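Local coordinates for protein putative citrate lyase, alfa subunit (Streptococcus mutans, PDB 2HJ0) that belongs to the citrate lyase alpha-subunit (CitF) family and folds into an alpha/beta chain built round two mixed beta sheets, at residues Val143-His148 / Ala495-Arg500; Asn429-Pro434 / Leu504-Arg509; Ile300-Ala305 / Gly320-Ile325. All coordinates share one frame; numbering follows the deposited sequence.

Contact 1: residues Val143-His148 / Ala495-Arg500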
loop_
_atom_site.group_PDB
_atom_site.type_symbol
_atom_site.label_atom_id
_atom_site.label_comp_id
_atom_site.label_asym_id
_atom_site.label_seq_id
_atom_site.Cartn_x
_atom_site.Cartn_y
_atom_site.Cartn_z
ATOM N N VAL A 143 13.668 24.430 14.580
ATOM C CA VAL A 143 13.400 23.484 13.507
ATOM C C VAL A 143 13.492 22.102 14.141
ATOM O O VAL A 143 14.427 21.837 14.893
ATOM C CB VAL A 143 14.461 23.585 12.393
ATOM C CG1 VAL A 143 14.235 22.486 11.364
ATOM C CG2 VAL A 143 14.406 24.954 11.738
ATOM N N ILE A 144 12.526 21.230 13.875
ATOM C CA ILE A 144 12.569 19.876 14.440
ATOM C C ILE A 144 13.211 18.918 13.438
ATOM O O ILE A 144 12.647 18.632 12.384
ATOM C CB ILE A 144 11.160 19.329 14.762
ATOM C CG1 ILE A 144 10.468 20.214 15.804
ATOM C CG2 ILE A 144 11.267 17.893 15.282
ATOM C CD1 ILE A 144 11.191 20.284 17.123
ATOM N N ILE A 145 14.390 18.413 13.747
ATOM C CA ILE A 145 15.007 17.499 12.809
ATOM C C ILE A 145 14.756 16.070 13.221
ATOM O O ILE A 145 14.927 15.706 14.383
ATOM C CB ILE A 145 16.506 17.744 12.702
ATOM C CG1 ILE A 145 16.745 18.972 11.832
ATOM C CG2 ILE A 145 17.194 16.536 12.103
ATOM C CD1 ILE A 145 18.101 19.494 11.960
ATOM N N ARG A 146 14.332 15.267 12.257
ATOM C CA ARG A 146 14.059 13.859 12.495
ATOM C C ARG A 146 14.740 13.033 11.401
ATOM O O ARG A 146 14.914 13.514 10.288
ATOM C CB ARG A 146 12.557 13.598 12.431
ATOM C CG ARG A 146 11.695 14.407 13.373
ATOM C CD ARG A 146 10.288 13.799 13.386
ATOM N NE ARG A 146 9.524 14.191 14.557
ATOM C CZ ARG A 146 8.816 15.310 14.648
ATOM N NH1 ARG A 146 8.174 15.583 15.768
ATOM N NH2 ARG A 146 8.723 16.143 13.621
ATOM N N SER A 147 15.113 11.795 11.716
ATOM C CA SER A 147 15.730 10.901 10.746
ATOM C C SER A 147 14.616 10.439 9.804
ATOM O O SER A 147 13.431 10.651 10.095
ATOM C CB SER A 147 16.346 9.687 11.453
ATOM O OG SER A 147 15.349 8.855 12.036
ATOM N N HIS A 148 14.967 9.820 8.676
ATOM C CA HIS A 148 13.914 9.345 7.770
ATOM C C HIS A 148 12.960 8.422 8.537
ATOM O O HIS A 148 11.748 8.488 8.344
ATOM C CB HIS A 148 14.499 8.609 6.557
ATOM C CG HIS A 148 15.289 9.492 5.647
ATOM N ND1 HIS A 148 14.912 10.787 5.360
ATOM C CD2 HIS A 148 16.431 9.268 4.954
ATOM C CE1 HIS A 148 15.791 11.322 4.530
ATOM N NE2 HIS A 148 16.723 10.422 4.269
ATOM N N ALA A 495 17.352 24.808 16.664
ATOM C CA ALA A 495 16.678 23.571 16.280
ATOM C C ALA A 495 16.855 22.442 17.303
ATOM O O ALA A 495 17.823 22.409 18.054
ATOM C CB ALA A 495 17.203 23.117 14.923
ATOM N N LEU A 496 15.912 21.515 17.320
ATOM C CA LEU A 496 15.992 20.376 18.212
ATOM C C LEU A 496 16.288 19.125 17.372
ATOM O O LEU A 496 15.765 18.969 16.262
ATOM C CB LEU A 496 14.658 20.207 18.949
ATOM C CG LEU A 496 14.126 21.432 19.735
ATOM C CD1 LEU A 496 12.762 21.119 20.340
ATOM C CD2 LEU A 496 15.106 21.815 20.838
ATOM N N ILE A 497 17.144 18.239 17.862
ATOM C CA ILE A 497 17.404 17.012 17.111
ATOM C C ILE A 497 16.673 15.888 17.832
ATOM O O ILE A 497 17.018 15.529 18.959
ATOM C CB ILE A 497 18.935 16.671 17.012
ATOM C CG1 ILE A 497 19.612 17.540 15.939
ATOM C CG2 ILE A 497 19.126 15.222 16.603
ATOM C CD1 ILE A 497 19.530 19.029 16.193
ATOM N N GLU A 498 15.641 15.359 17.182
ATOM C CA GLU A 498 14.867 14.267 17.744
ATOM C C GLU A 498 15.433 12.941 17.243
ATOM O O GLU A 498 15.565 12.736 16.044
ATOM C CB GLU A 498 13.395 14.363 17.334
ATOM C CG GLU A 498 12.589 13.140 17.778
ATOM C CD GLU A 498 11.286 12.968 17.019
ATOM O OE1 GLU A 498 10.272 13.593 17.398
ATOM O OE2 GLU A 498 11.278 12.207 16.028
ATOM N N TYR A 499 15.781 12.055 18.169
ATOM C CA TYR A 499 16.306 10.736 17.831
ATOM C C TYR A 499 15.187 9.902 17.211
ATOM O O TYR A 499 14.000 10.156 17.451
ATOM C CB TYR A 499 16.803 10.025 19.088
ATOM C CG TYR A 499 17.563 8.746 18.818
ATOM C CD1 TYR A 499 18.761 8.771 18.112
ATOM C CD2 TYR A 499 17.096 7.509 19.284
ATOM C CE1 TYR A 499 19.484 7.612 17.872
ATOM C CE2 TYR A 499 17.820 6.335 19.046
ATOM C CZ TYR A 499 19.015 6.405 18.335
ATOM O OH TYR A 499 19.746 5.271 18.078
ATOM N N ARG A 500 15.565 8.889 16.441
ATOM C CA ARG A 500 14.587 8.034 15.787
ATOM C C ARG A 500 13.445 7.562 16.697
ATOM O O ARG A 500 12.311 7.406 16.237
ATOM C CB ARG A 500 15.284 6.816 15.151
ATOM C CG ARG A 500 15.943 5.861 16.139
ATOM C CD ARG A 500 16.513 4.631 15.432
ATOM N NE ARG A 500 15.633 4.227 14.318
ATOM C CZ ARG A 500 15.511 2.987 13.852
ATOM N NH1 ARG A 500 16.215 1.993 14.395
ATOM N NH2 ARG A 500 14.671 2.750 12.855
#

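Contact 2: residues Asn429-Pro434 / Leu504-Arg509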
loop_
_atom_site.group_PDB
_atom_site.type_symbol
_atom_site.label_atom_id
_atom_site.label_comp_id
_atom_site.label_asym_id
_atom_site.label_seq_id
_atom_site.Cartn_x
_atom_site.Cartn_y
_atom_site.Cartn_z
ATOM N N ASN A 429 30.057 18.931 17.941
ATOM C CA ASN A 429 29.167 20.073 18.145
ATOM C C ASN A 429 27.716 19.605 18.228
ATOM O O ASN A 429 26.985 20.002 19.138
ATOM C CB ASN A 429 29.323 21.088 17.004
ATOM C CG ASN A 429 30.622 21.886 17.106
ATOM O OD1 ASN A 429 31.218 22.281 16.084
ATOM N ND2 ASN A 429 31.066 22.138 18.349
ATOM N N THR A 430 27.298 18.770 17.276
ATOM C CA THR A 430 25.932 18.245 17.258
ATOM C C THR A 430 25.956 16.718 17.174
ATOM O O THR A 430 26.752 16.152 16.439
ATOM C CB THR A 430 25.128 18.761 16.047
ATOM O OG1 THR A 430 25.328 20.168 15.895
ATOM C CG2 THR A 430 23.646 18.483 16.250
ATOM N N VAL A 431 25.081 16.052 17.917
ATOM C CA VAL A 431 25.035 14.598 17.884
ATOM C C VAL A 431 23.813 14.079 17.140
ATOM O O VAL A 431 22.680 14.362 17.530
ATOM C CB VAL A 431 24.982 13.995 19.295
ATOM C CG1 VAL A 431 24.862 12.482 19.210
ATOM C CG2 VAL A 431 26.202 14.390 20.079
ATOM N N ILE A 432 24.039 13.318 16.071
ATOM C CA ILE A 432 22.930 12.745 15.320
ATOM C C ILE A 432 22.872 11.240 15.559
ATOM O O ILE A 432 21.790 10.684 15.744
ATOM C CB ILE A 432 23.023 13.041 13.799
ATOM C CG1 ILE A 432 22.568 14.473 13.514
ATOM C CG2 ILE A 432 22.095 12.115 13.023
ATOM C CD1 ILE A 432 23.331 15.512 14.272
ATOM N N THR A 433 24.028 10.585 15.575
ATOM C CA THR A 433 24.080 9.145 15.805
ATOM C C THR A 433 24.976 8.812 16.994
ATOM O O THR A 433 26.170 9.107 17.000
ATOM C CB THR A 433 24.627 8.390 14.575
ATOM O OG1 THR A 433 23.811 8.676 13.434
ATOM C CG2 THR A 433 24.643 6.883 14.833
ATOM N N PRO A 434 24.411 8.178 18.020
ATOM C CA PRO A 434 25.158 7.797 19.226
ATOM C C PRO A 434 26.244 6.755 18.958
ATOM O O PRO A 434 26.064 5.853 18.136
ATOM C CB PRO A 434 24.071 7.266 20.159
ATOM C CG PRO A 434 23.092 6.652 19.197
ATOM C CD PRO A 434 23.026 7.683 18.069
ATOM N N LEU A 504 14.772 13.500 22.603
ATOM C CA LEU A 504 15.823 14.444 22.198
ATOM C C LEU A 504 17.192 13.915 22.549
ATOM O O LEU A 504 17.431 13.503 23.682
ATOM C CB LEU A 504 15.657 15.796 22.885
ATOM C CG LEU A 504 14.681 16.749 22.222
ATOM C CD1 LEU A 504 14.635 18.054 22.981
ATOM C CD2 LEU A 504 15.129 16.982 20.801
ATOM N N ILE A 505 18.089 13.946 21.572
ATOM C CA ILE A 505 19.448 13.476 21.760
ATOM C C ILE A 505 20.379 14.677 21.884
ATOM O O ILE A 505 21.405 14.594 22.538
ATOM C CB ILE A 505 19.884 12.540 20.572
ATOM C CG1 ILE A 505 21.382 12.256 20.606
ATOM C CG2 ILE A 505 19.573 13.206 19.245
ATOM C CD1 ILE A 505 21.916 11.799 21.948
ATOM N N ASP A 506 20.010 15.805 21.289
ATOM C CA ASP A 506 20.860 16.990 21.364
ATOM C C ASP A 506 20.090 18.214 20.855
ATOM O O ASP A 506 18.895 18.125 20.575
ATOM C CB ASP A 506 22.122 16.752 20.520
ATOM C CG ASP A 506 23.203 17.795 20.746
ATOM O OD1 ASP A 506 23.118 18.574 21.722
ATOM O OD2 ASP A 506 24.162 17.823 19.941
ATOM N N VAL A 507 20.764 19.355 20.758
ATOM C CA VAL A 507 20.137 20.568 20.250
ATOM C C VAL A 507 21.171 21.361 19.498
ATOM O O VAL A 507 22.359 21.059 19.566
ATOM C CB VAL A 507 19.565 21.481 21.366
ATOM C CG1 VAL A 507 18.307 20.870 21.967
ATOM C CG2 VAL A 507 20.617 21.713 22.417
ATOM N N VAL A 508 20.713 22.378 18.781
ATOM C CA VAL A 508 21.600 23.221 18.007
ATOM C C VAL A 508 21.317 24.674 18.327
ATOM O O VAL A 508 20.167 25.119 18.290
ATOM C CB VAL A 508 21.396 22.994 16.505
ATOM C CG1 VAL A 508 22.178 24.015 15.704
ATOM C CG2 VAL A 508 21.840 21.594 16.146
ATOM N N ARG A 509 22.375 25.415 18.636
ATOM C CA ARG A 509 22.248 26.828 18.960
ATOM C C ARG A 509 22.636 27.695 17.776
ATOM O O ARG A 509 23.239 27.213 16.815
ATOM C CB ARG A 509 23.109 27.170 20.182
ATOM C CG ARG A 509 22.600 26.509 21.453
ATOM C CD ARG A 509 23.405 26.890 22.680
ATOM N NE ARG A 509 22.741 26.479 23.921
ATOM C CZ ARG A 509 22.634 25.221 24.336
ATOM N NH1 ARG A 509 23.152 24.233 23.609
ATOM N NH2 ARG A 509 22.009 24.958 25.478
#

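Contact 3: residues Ile300-Ala305 / Gly320-Ile325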
loop_
_atom_site.group_PDB
_atom_site.type_symbol
_atom_site.label_atom_id
_atom_site.label_comp_id
_atom_site.label_asym_id
_atom_site.label_seq_id
_atom_site.Cartn_x
_atom_site.Cartn_y
_atom_site.Cartn_z
ATOM N N ILE A 300 30.730 -15.858 -3.463
ATOM C CA ILE A 300 29.642 -15.394 -2.611
ATOM C C ILE A 300 28.767 -14.363 -3.315
ATOM O O ILE A 300 29.238 -13.548 -4.113
ATOM C CB ILE A 300 30.160 -14.793 -1.267
ATOM C CG1 ILE A 300 30.832 -13.451 -1.508
ATOM C CG2 ILE A 300 31.112 -15.760 -0.581
ATOM C CD1 ILE A 300 29.880 -12.290 -1.444
ATOM N N LYS A 301 27.477 -14.421 -3.010
ATOM C CA LYS A 301 26.511 -13.517 -3.598
ATOM C C LYS A 301 25.634 -12.910 -2.504
ATOM O O LYS A 301 25.164 -13.611 -1.610
ATOM C CB LYS A 301 25.648 -14.275 -4.603
ATOM C CG LYS A 301 25.093 -13.424 -5.712
ATOM C CD LYS A 301 24.000 -14.147 -6.496
ATOM C CE LYS A 301 22.758 -14.386 -5.637
ATOM N NZ LYS A 301 21.557 -14.783 -6.438
ATOM N N ALA A 302 25.427 -11.602 -2.579
ATOM C CA ALA A 302 24.611 -10.893 -1.601
ATOM C C ALA A 302 23.131 -11.029 -1.962
ATOM O O ALA A 302 22.784 -11.050 -3.140
ATOM C CB ALA A 302 25.012 -9.427 -1.571
ATOM N N ASN A 303 22.266 -11.116 -0.953
ATOM C CA ASN A 303 20.826 -11.230 -1.185
ATOM C C ASN A 303 20.185 -9.913 -1.640
ATOM O O ASN A 303 19.318 -9.915 -2.510
ATOM C CB ASN A 303 20.108 -11.734 0.072
ATOM C CG ASN A 303 20.313 -10.820 1.274
ATOM O OD1 ASN A 303 19.714 -11.027 2.330
ATOM N ND2 ASN A 303 21.165 -9.808 1.119
ATOM N N PHE A 304 20.586 -8.794 -1.047
ATOM C CA PHE A 304 20.037 -7.507 -1.462
ATOM C C PHE A 304 20.848 -6.307 -0.995
ATOM O O PHE A 304 21.639 -6.395 -0.060
ATOM C CB PHE A 304 18.580 -7.337 -0.987
ATOM C CG PHE A 304 18.443 -7.109 0.498
ATOM C CD1 PHE A 304 18.346 -8.182 1.373
ATOM C CD2 PHE A 304 18.458 -5.825 1.025
ATOM C CE1 PHE A 304 18.268 -7.978 2.743
ATOM C CE2 PHE A 304 18.384 -5.619 2.398
ATOM C CZ PHE A 304 18.287 -6.696 3.252
ATOM N N ALA A 305 20.636 -5.192 -1.684
ATOM C CA ALA A 305 21.274 -3.928 -1.374
ATOM C C ALA A 305 20.125 -2.949 -1.046
ATOM O O ALA A 305 19.008 -3.079 -1.570
ATOM C CB ALA A 305 22.064 -3.448 -2.566
ATOM N N GLY A 320 24.692 -10.051 -11.524
ATOM C CA GLY A 320 24.245 -11.176 -10.725
ATOM C C GLY A 320 24.950 -11.307 -9.382
ATOM O O GLY A 320 24.940 -12.382 -8.788
ATOM N N LEU A 321 25.556 -10.227 -8.889
ATOM C CA LEU A 321 26.244 -10.286 -7.607
ATOM C C LEU A 321 25.337 -9.992 -6.417
ATOM O O LEU A 321 25.652 -10.334 -5.275
ATOM C CB LEU A 321 27.426 -9.333 -7.590
ATOM C CG LEU A 321 28.770 -9.986 -7.913
ATOM C CD1 LEU A 321 28.796 -10.452 -9.361
ATOM C CD2 LEU A 321 29.871 -8.958 -7.657
ATOM N N VAL A 322 24.220 -9.335 -6.683
ATOM C CA VAL A 322 23.255 -9.035 -5.644
ATOM C C VAL A 322 21.899 -9.436 -6.219
ATOM O O VAL A 322 21.489 -8.973 -7.287
ATOM C CB VAL A 322 23.294 -7.521 -5.234
ATOM C CG1 VAL A 322 23.003 -6.627 -6.425
ATOM C CG2 VAL A 322 22.302 -7.259 -4.123
ATOM N N ASP A 323 21.219 -10.324 -5.508
ATOM C CA ASP A 323 19.937 -10.836 -5.952
ATOM C C ASP A 323 18.811 -9.820 -6.104
ATOM O O ASP A 323 18.187 -9.744 -7.157
ATOM C CB ASP A 323 19.472 -11.958 -5.031
ATOM C CG ASP A 323 18.348 -12.744 -5.640
ATOM O OD1 ASP A 323 18.592 -13.383 -6.689
ATOM O OD2 ASP A 323 17.220 -12.716 -5.100
ATOM N N LYS A 324 18.535 -9.056 -5.055
ATOM C CA LYS A 324 17.477 -8.066 -5.116
ATOM C C LYS A 324 18.004 -6.734 -4.647
ATOM O O LYS A 324 19.112 -6.641 -4.135
ATOM C CB LYS A 324 16.330 -8.458 -4.205
ATOM C CG LYS A 324 15.680 -9.765 -4.523
ATOM C CD LYS A 324 14.602 -9.594 -5.561
ATOM C CE LYS A 324 13.824 -10.877 -5.731
ATOM N NZ LYS A 324 13.272 -11.381 -4.452
ATOM N N ILE A 325 17.200 -5.698 -4.808
ATOM C CA ILE A 325 17.590 -4.371 -4.360
ATOM C C ILE A 325 16.339 -3.575 -3.955
ATOM O O ILE A 325 15.407 -3.393 -4.754
ATOM C CB ILE A 325 18.418 -3.640 -5.448
ATOM C CG1 ILE A 325 18.403 -2.144 -5.219
ATOM C CG2 ILE A 325 17.861 -3.914 -6.812
ATOM C CD1 ILE A 325 19.112 -1.431 -6.335
#

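Contact 1: residues Val143-His148 / Ala495-Arg500
Ile145 is paired with Ile497 and hydrogen-bonds to the residues flanking it, Leu496 and Glu498, so that strand 143-145 runs parallel to strand 495-498, their short axes 4.7 Å apart at an angle of 19°. Leu496 N donates to Val143 O, Ile145 N to Leu496 O and Glu498 N to Ile145 O, each at 2.9 Å. The middle bond is nearly straight, with 175° at the hydrogen.

The apolar contacts divide between the two faces of the sheet. On one, Val143 CB lies 3.8 Å from Ala495 CB, and Ile145 and Ile497 continue the row more loosely. On the other, Ile144 and Leu496 lean across each other obliquely, and their CD1 methyls meet at 3.7 Å.

The ionic contact is a salt bridge over this second face. An extended Arg146 chain brings NE to 3.0 Å from Glu498 OE1, which sits at the guanidinium edge near its plane; the bonds from NE and NH1 are both weak. The carboxylate plane is turned 68° from the guanidinium plane, and Ile144 CG2 lies 3.5 Å above one guanidinium face, offset toward the rim. Glu498 CG is anti to its backbone N, and the chain runs on extended to the carboxylate that meets Arg146. Its other oxygen, OE2, forms a salt bridge with Arg153 of helix 148-157, so the carboxylate has two arginine partners.

Ser147 adds a capping interaction. OG bonds Gly150 N and Asp402, whose carboxylate also pairs with Arg500, while OG rests 3.7 Å from Arg500 CB. A parallel strand pair whose first member leads at once into an N-capped helix is characteristic of a Rossmann-like alpha/beta sheet; here a strand from near the end of the chain extends that sheet beside strand 143-145.

Contact 2: residues Asn429-Pro434 / Leu504-Arg509
Asp506 reaches Val431 because its CG stands anti to its own backbone N (chi1 -168°), which carries CG toward the 429-434 loop. Val431 CG1 is likewise anti to its backbone N (chi1 177°) and meets Ile505 CG1 at 3.8 Å, the two side chains crossing at about a right angle.

The polar core of the contact is a single hydrogen bond between loop and strand. Val431 N donates at 2.8 Å, with an angle of 149° at the hydrogen, to Asp506 OD2, which accepts through its anti lone pair, away from OD1. The acid is buried, yet both of its oxygens are engaged: OD2 also forms a salt bridge with Arg8, which probably favours the charged form, and OD1 takes a weak bond from Val507 N at 2.7 Å. Such a pattern would hold the carboxylate against rotation.

Two methyl contacts accompany the bond: Thr430 CG2 touches Val508 CG2 at 3.6 Å, and Ile505 CG2 lies 3.7 Å from the carbonyl oxygen Val431 O. Thr430 OG1 is hydrogen-bonded to Thr387 OG1.

The loop thus lies against strand 504-511, itself paired with strand 493-498. Beyond Val431, Ile432 and Thr433 both face Val383 of strand 383-384 in a classic beta bulge, and Thr433 packs on helix 400-406.

Contact 3: residues Ile300-Ala305 / Gly320-Ile325
Asp323 presents a flat carboxylate to Lys301, and the ammonium group stands out of its plane beside one oxygen: NZ lies 3.3 Å from OD1, in a salt bridge whose hydrogen bond is weak. The other flat side chain, the Phe304 ring, is directed away from 320-325; Phe304 meets that segment through CA and CB, not through the ring, and Pro214 of the second subunit packs on the residue.

The setting is a beta-alpha-beta crossover. Strand 302-305 leads through helix 311-318, which Gly320 leaves with a positive phi, to strand 322-327, which lies parallel beside it. Ala302 bonds to 320-325 through both its N, donating to Leu321 O at 3.0 Å, and its O, accepting from Asp323 N at 2.9 Å. Two residues on, Lys324 plays the corresponding part for the second segment: its N donates to Asn303 O at 2.8 Å, and its O accepts from Ala305 N. Both chains turn a corner at matching positions, Asn303 and Asp323, so the pairing passes round the bend without losing step.

Val322 fills the inner side of that bend. Its CG2, anti to the backbone N, comes 3.5 Å from Phe304 CA and 4.1 Å from Ala305 CB. Helix 311-318 packs against the face bearing Val322, Ala305 and Ile325, through Leu316, Met313 and Leu317 respectively. On the opposite face, Lys324 NZ makes weak hydrogen bonds to Thr216 and Pro214 of the second subunit, so the crossover takes part in the dimer.

Lys301 lies at the start of the pairing, partly exposed. Its chain bends at chi3 (67°), placing CE so that the tail turns toward Asp323; on the way CG passes 3.2 Å from Leu321 O, and CD lies 3.0 Å from Gly320 O.

Overall arrangement
Contacts 1 and 2 form one neighbourhood, their centres 9 Å apart, because strands 493-498 and 504-511 are antiparallel neighbours in the ten-strand sheet: Ala495 O and Val508 N probably hydrogen-bond at 3.0 Å. Contact 3 belongs to the nine-strand sheet on the opposite side of the chain's centre, about 33 Å from contact 1 and 35 Å from contact 2, centre to centre. Along the chain, 143-148 comes first, both segments of contact 3 follow, and 429-434 precedes the closing pair 495-500 and 504-509. In sequence, therefore, the last two strands join the first sheet after all the strands of the second.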